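PDB 1EZW: coenzyme f420-dependent n5,n10-methylenetetrahydromethanopterin reductase from Methanopyrus kandleri, which catalyses the reversible reduction of methylenetetrahydromethanopterin to methyltetrahydromethanopterin with reduced coenzyme F420, a step of methanogenesis from carbon dioxide. Local coordinates for residues F6-P12 / F31-C37; I23-E27 / I55-L61. All blocks are in the same frame, centred on the assembly; numbering follows the deposited sequence.

Contact 1: F6-P12 / F31-C37; sequences FGIELLP and FEYAWIC
Phe6 to Leu10 and Tyr33 to Ile36 run side by side as the first two parallel strands of the (beta, alpha)8, or TIM, barrel, joined through helix 16-28 in a beta-alpha-beta unit. Ile8 is gripped from both ends: its N donates to Tyr33 O, and its O takes Trp35 N at 2.8 Å in a nearly straight bond (170°). Ile8, Ala34, Leu10 and Ile36 point to the helix-covered face of the sheet, where Ile8 CG2 meets Ala34 CB at 3.9 Å. On Ile36, chi1 (-71°) and a second turn at chi2 bring CD1 to Leu10 O (3.3 Å) and Leu10 CB. At the start of the pair the Phe31 ring has Phe6 CB over one face and Gly7 O at its edge, 3.3 Å from CE2. Gly7, Glu9, Tyr33 and Trp35 belong to the other face, the barrel interior, where Trp35 NE1 donates a hydrogen bond to Gln321 OE1. Glu9 bends at chi2 (-92°), and in one of two conformers of Cys37 its OE2 lies 3.3 Å from Cys37 SG. Putting an alanine at Glu9 would probably take the carboxylate away from this SG and leave a gap beside it. Past the end of strand 5-10, Pro12 lies against Ile36, the last residue of the neighbouring strand; their side chains pass pointing opposite ways, with Pro12 CG 3.8 Å from Ile36 CG2.

Contact 2: I23-E27 / I55-L61; sequences IKVAE and ITSKIKL. With MG (magnesium ion), chain B.
Glu27 reaches from helix 16-28 into the turn Ser57-Lys58-Ile59, and its side chain carries this contact. Glu27 CB starts 4.0 Å from Ile59 CB. Glu27 CG, anti to the backbone N (chi1 176°), faces Ile59 N and Lys58 CB together, and the chain runs on extended to CD, which comes up to the backbone of Lys58. At the tip, OE2 collects three backbone N-H groups. Ser57 N approaches on its syn lone pair, whereas Lys58 N and Ile59 N, each 2.8 Å from Glu27 OE2, come from above the carboxylate plane by 61° and 40°. Glu27 OE1 adds a weak bond from Ser57 N. Three donors on one buried oxygen hold the carboxylate's rotation and would probably favour its ionised form; the Lys58 side chain runs across that of Glu27, its NZ not in contact.

A turn earlier on the helix, Ile23 CG2 packs against Ile59 CG2 at 3.8 Å, the two side chains crossing at about a right angle, and also meets Thr56 CG2 and Leu61 CD1. Lys24 lays its CD 3.4 Å from Ile55 O, and its NZ forms a salt bridge with Asp28 and a hydrogen bond to the backbone O of Trp85 of the second subunit.

On the other side of the turn, Thr56 O binds the magnesium ion at 2.3 Å, with two waters and Thr56 O of the second subunit; Ser57 OG lies 2.7 Å from the metal. The arrangement is that of a barrel helix holding the loop into the third strand, at a magnesium site shared between two subunits.

The centres of the two contacts lie about 9 Å apart, and their segments are interleaved along the chain: strand 5-10, helix 16-28, strand 33-36, then the loop leading into strand 60-63. Contact 1 pairs the first two strands, while contact 2 ties the helix that connects them to the entry of the third, which lies next to strand 33-36 in the parallel barrel sheet. They meet directly where Ala34 N lies 2.7 Å from Lys60 O and Phe31 N 3.0 Å from Ala26 O, both probable hydrogen bonds. Together they run from the barrel wall outward to its helical layer and the magnesium-bearing subunit interface of the tetramer.

Contact 1: F6-P12 / F31-C37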
# COMPACT_ATOMS: atom_id res chain seq x y z
N PHE A 6 -25.00 -5.60 1.56
CA PHE A 6 -24.35 -6.49 2.51
C PHE A 6 -23.08 -5.81 3.05
O PHE A 6 -22.34 -5.18 2.30
CB PHE A 6 -23.96 -7.79 1.82
CG PHE A 6 -25.15 -8.68 1.55
CD1 PHE A 6 -26.00 -8.38 0.49
CD2 PHE A 6 -25.47 -9.70 2.42
CE1 PHE A 6 -27.19 -9.10 0.31
CE2 PHE A 6 -26.67 -10.44 2.26
CZ PHE A 6 -27.51 -10.12 1.21
N GLY A 7 -22.89 -5.93 4.35
CA GLY A 7 -21.70 -5.36 4.98
C GLY A 7 -20.98 -6.49 5.70
O GLY A 7 -21.51 -7.60 5.88
N ILE A 8 -19.75 -6.21 6.12
CA ILE A 8 -18.98 -7.18 6.87
C ILE A 8 -18.40 -6.43 8.05
O ILE A 8 -17.99 -5.27 7.91
CB ILE A 8 -17.86 -7.83 6.00
CG1 ILE A 8 -17.16 -8.89 6.84
CG2 ILE A 8 -16.89 -6.77 5.46
CD1 ILE A 8 -16.30 -9.78 6.03
N GLU A 9 -18.41 -7.07 9.22
CA GLU A 9 -17.87 -6.44 10.42
C GLU A 9 -16.82 -7.37 10.95
O GLU A 9 -17.07 -8.54 11.20
CB GLU A 9 -19.00 -6.19 11.45
CG GLU A 9 -18.54 -5.80 12.84
CD GLU A 9 -18.38 -7.01 13.73
OE1 GLU A 9 -19.38 -7.75 13.94
OE2 GLU A 9 -17.26 -7.23 14.24
N LEU A 10 -15.60 -6.84 11.10
CA LEU A 10 -14.48 -7.63 11.58
C LEU A 10 -13.88 -6.99 12.82
O LEU A 10 -13.72 -5.75 12.89
CB LEU A 10 -13.40 -7.73 10.49
CG LEU A 10 -13.80 -8.56 9.25
CD1 LEU A 10 -12.82 -8.38 8.12
CD2 LEU A 10 -13.90 -10.02 9.63
N LEU A 11 -13.63 -7.83 13.83
CA LEU A 11 -12.99 -7.37 15.07
C LEU A 11 -11.51 -7.39 14.66
O LEU A 11 -11.00 -8.37 14.14
CB LEU A 11 -13.18 -8.39 16.20
CG LEU A 11 -12.65 -7.91 17.55
CD1 LEU A 11 -13.65 -6.89 18.11
CD2 LEU A 11 -12.49 -9.08 18.53
N PRO A 12 -10.81 -6.28 14.88
CA PRO A 12 -9.41 -6.33 14.47
C PRO A 12 -8.45 -6.91 15.51
O PRO A 12 -7.51 -6.23 15.91
CB PRO A 12 -9.14 -4.87 14.16
CG PRO A 12 -9.90 -4.19 15.30
CD PRO A 12 -11.19 -4.92 15.35
N PHE A 31 -19.79 -7.28 -1.36
CA PHE A 31 -20.14 -6.55 -0.13
C PHE A 31 -19.87 -5.05 -0.38
O PHE A 31 -18.87 -4.69 -1.03
CB PHE A 31 -19.29 -7.01 1.08
CG PHE A 31 -19.67 -8.35 1.61
CD1 PHE A 31 -19.45 -9.53 0.86
CD2 PHE A 31 -20.22 -8.45 2.89
CE1 PHE A 31 -19.78 -10.78 1.43
CE2 PHE A 31 -20.55 -9.70 3.46
CZ PHE A 31 -20.33 -10.85 2.72
N GLU A 32 -20.73 -4.17 0.13
CA GLU A 32 -20.57 -2.74 -0.09
C GLU A 32 -20.12 -1.95 1.13
O GLU A 32 -19.77 -0.77 1.02
CB GLU A 32 -21.86 -2.16 -0.66
CG GLU A 32 -22.13 -2.65 -2.09
CD GLU A 32 -23.47 -2.17 -2.64
OE1 GLU A 32 -23.60 -0.97 -2.95
OE2 GLU A 32 -24.39 -3.00 -2.75
N TYR A 33 -20.14 -2.58 2.29
CA TYR A 33 -19.67 -1.92 3.52
C TYR A 33 -18.75 -2.78 4.32
O TYR A 33 -19.00 -3.97 4.46
CB TYR A 33 -20.84 -1.58 4.46
CG TYR A 33 -21.82 -0.62 3.85
CD1 TYR A 33 -22.82 -1.07 2.97
CD2 TYR A 33 -21.75 0.73 4.14
CE1 TYR A 33 -23.72 -0.17 2.40
CE2 TYR A 33 -22.64 1.64 3.59
CZ TYR A 33 -23.63 1.17 2.71
OH TYR A 33 -24.48 2.08 2.11
N ALA A 34 -17.71 -2.18 4.92
CA ALA A 34 -16.82 -2.94 5.82
C ALA A 34 -16.67 -2.07 7.08
O ALA A 34 -16.26 -0.88 6.99
CB ALA A 34 -15.42 -3.19 5.15
N TRP A 35 -17.00 -2.67 8.20
CA TRP A 35 -16.98 -2.01 9.50
C TRP A 35 -15.94 -2.63 10.39
O TRP A 35 -15.89 -3.84 10.54
CB TRP A 35 -18.34 -2.18 10.19
CG TRP A 35 -19.51 -1.63 9.41
CD1 TRP A 35 -20.41 -2.33 8.62
CD2 TRP A 35 -19.95 -0.27 9.39
NE1 TRP A 35 -21.38 -1.49 8.14
CE2 TRP A 35 -21.12 -0.21 8.59
CE3 TRP A 35 -19.48 0.91 9.98
CZ2 TRP A 35 -21.83 0.99 8.36
CZ3 TRP A 35 -20.19 2.12 9.75
CH2 TRP A 35 -21.35 2.14 8.95
N ILE A 36 -15.12 -1.78 11.02
CA ILE A 36 -14.07 -2.30 11.90
C ILE A 36 -14.33 -1.72 13.29
O ILE A 36 -14.43 -0.51 13.46
CB ILE A 36 -12.66 -1.89 11.40
CG1 ILE A 36 -12.32 -2.69 10.13
CG2 ILE A 36 -11.61 -2.24 12.49
CD1 ILE A 36 -12.24 -4.21 10.44
N CYS A 37 -14.46 -2.60 14.28
CA CYS A 37 -14.73 -2.19 15.65
C CYS A 37 -13.62 -1.33 16.24
O CYS A 37 -12.46 -1.41 15.82
CB CYS A 37 -14.94 -3.42 16.51
SG CYS A 37 -16.05 -4.53 15.70
O HOH W 1 -23.89 -5.47 -1.10

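Contact 2: I23-E27 / I55-L61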
# COMPACT_ATOMS: atom_id res chain seq x y z
N ILE A 23 -11.28 -8.07 3.93
CA ILE A 23 -12.12 -6.98 3.40
C ILE A 23 -12.03 -6.94 1.87
O ILE A 23 -13.05 -6.72 1.19
CB ILE A 23 -11.71 -5.63 4.02
CG1 ILE A 23 -12.08 -5.65 5.51
CG2 ILE A 23 -12.46 -4.47 3.32
CD1 ILE A 23 -11.64 -4.38 6.31
N LYS A 24 -10.84 -7.18 1.31
CA LYS A 24 -10.74 -7.26 -0.15
C LYS A 24 -11.59 -8.45 -0.68
O LYS A 24 -12.28 -8.29 -1.68
CB LYS A 24 -9.25 -7.41 -0.57
CG LYS A 24 -9.01 -7.68 -2.08
CD LYS A 24 -9.54 -6.53 -2.92
CE LYS A 24 -8.89 -6.47 -4.33
NZ LYS A 24 -9.29 -7.55 -5.21
N VAL A 25 -11.56 -9.60 -0.02
CA VAL A 25 -12.38 -10.74 -0.45
C VAL A 25 -13.85 -10.35 -0.41
O VAL A 25 -14.59 -10.59 -1.38
CB VAL A 25 -12.12 -12.01 0.36
CG1 VAL A 25 -13.04 -13.17 -0.13
CG2 VAL A 25 -10.63 -12.42 0.14
N ALA A 26 -14.26 -9.67 0.66
CA ALA A 26 -15.66 -9.19 0.72
C ALA A 26 -15.99 -8.25 -0.44
O ALA A 26 -17.05 -8.37 -1.11
CB ALA A 26 -15.94 -8.49 2.07
N GLU A 27 -15.12 -7.27 -0.72
CA GLU A 27 -15.36 -6.37 -1.85
C GLU A 27 -15.50 -7.17 -3.15
O GLU A 27 -16.39 -6.91 -3.96
CB GLU A 27 -14.19 -5.40 -2.03
CG GLU A 27 -14.33 -4.49 -3.24
CD GLU A 27 -13.16 -3.51 -3.31
OE1 GLU A 27 -12.31 -3.64 -4.21
OE2 GLU A 27 -13.12 -2.65 -2.41
N ILE A 55 -5.57 -1.57 0.12
CA ILE A 55 -5.78 -2.89 -0.48
C ILE A 55 -7.13 -3.11 -1.14
O ILE A 55 -7.44 -4.20 -1.61
CB ILE A 55 -5.58 -3.96 0.62
CG1 ILE A 55 -4.16 -3.83 1.20
CG2 ILE A 55 -5.80 -5.34 0.09
CD1 ILE A 55 -3.08 -4.01 0.20
N THR A 56 -7.96 -2.07 -1.17
CA THR A 56 -9.31 -2.17 -1.74
C THR A 56 -9.58 -0.95 -2.57
O THR A 56 -8.82 0.00 -2.49
CB THR A 56 -10.41 -2.26 -0.64
OG1 THR A 56 -10.32 -1.11 0.23
CG2 THR A 56 -10.25 -3.51 0.22
N SER A 57 -10.66 -0.96 -3.35
CA SER A 57 -11.02 0.19 -4.19
C SER A 57 -12.46 0.61 -4.26
O SER A 57 -12.76 1.67 -4.82
CB SER A 57 -10.52 -0.05 -5.62
OG SER A 57 -9.09 0.10 -5.59
N LYS A 58 -13.37 -0.22 -3.79
CA LYS A 58 -14.81 0.07 -3.93
C LYS A 58 -15.61 0.01 -2.64
O LYS A 58 -16.58 0.77 -2.44
CB LYS A 58 -15.44 -0.97 -4.89
CG LYS A 58 -14.78 -1.17 -6.25
CD LYS A 58 -15.51 -2.36 -6.99
CE LYS A 58 -14.97 -2.63 -8.41
NZ LYS A 58 -15.56 -3.81 -9.14
N ILE A 59 -15.24 -0.92 -1.77
CA ILE A 59 -16.04 -1.09 -0.56
C ILE A 59 -15.94 0.13 0.36
O ILE A 59 -14.88 0.75 0.47
CB ILE A 59 -15.61 -2.40 0.16
CG1 ILE A 59 -16.65 -2.81 1.18
CG2 ILE A 59 -14.24 -2.21 0.81
CD1 ILE A 59 -16.39 -4.27 1.69
N LYS A 60 -17.07 0.49 0.99
CA LYS A 60 -17.04 1.61 1.95
C LYS A 60 -16.43 1.08 3.23
O LYS A 60 -16.60 -0.10 3.60
CB LYS A 60 -18.44 2.18 2.12
CG LYS A 60 -18.90 2.81 0.79
CD LYS A 60 -20.34 3.37 0.82
CE LYS A 60 -21.33 2.42 0.19
NZ LYS A 60 -22.60 3.19 -0.12
N LEU A 61 -15.67 1.97 3.89
CA LEU A 61 -14.82 1.67 5.07
C LEU A 61 -15.03 2.59 6.26
O LEU A 61 -15.02 3.80 6.07
CB LEU A 61 -13.31 1.86 4.69
CG LEU A 61 -12.17 0.91 4.30
CD1 LEU A 61 -12.66 -0.49 4.02
CD2 LEU A 61 -11.42 1.49 3.08
MG MG B . -7.62 1.46 -3.74
O HOH W 2 -6.21 2.65 -2.19
O HOH W 3 -5.99 -0.30 -3.80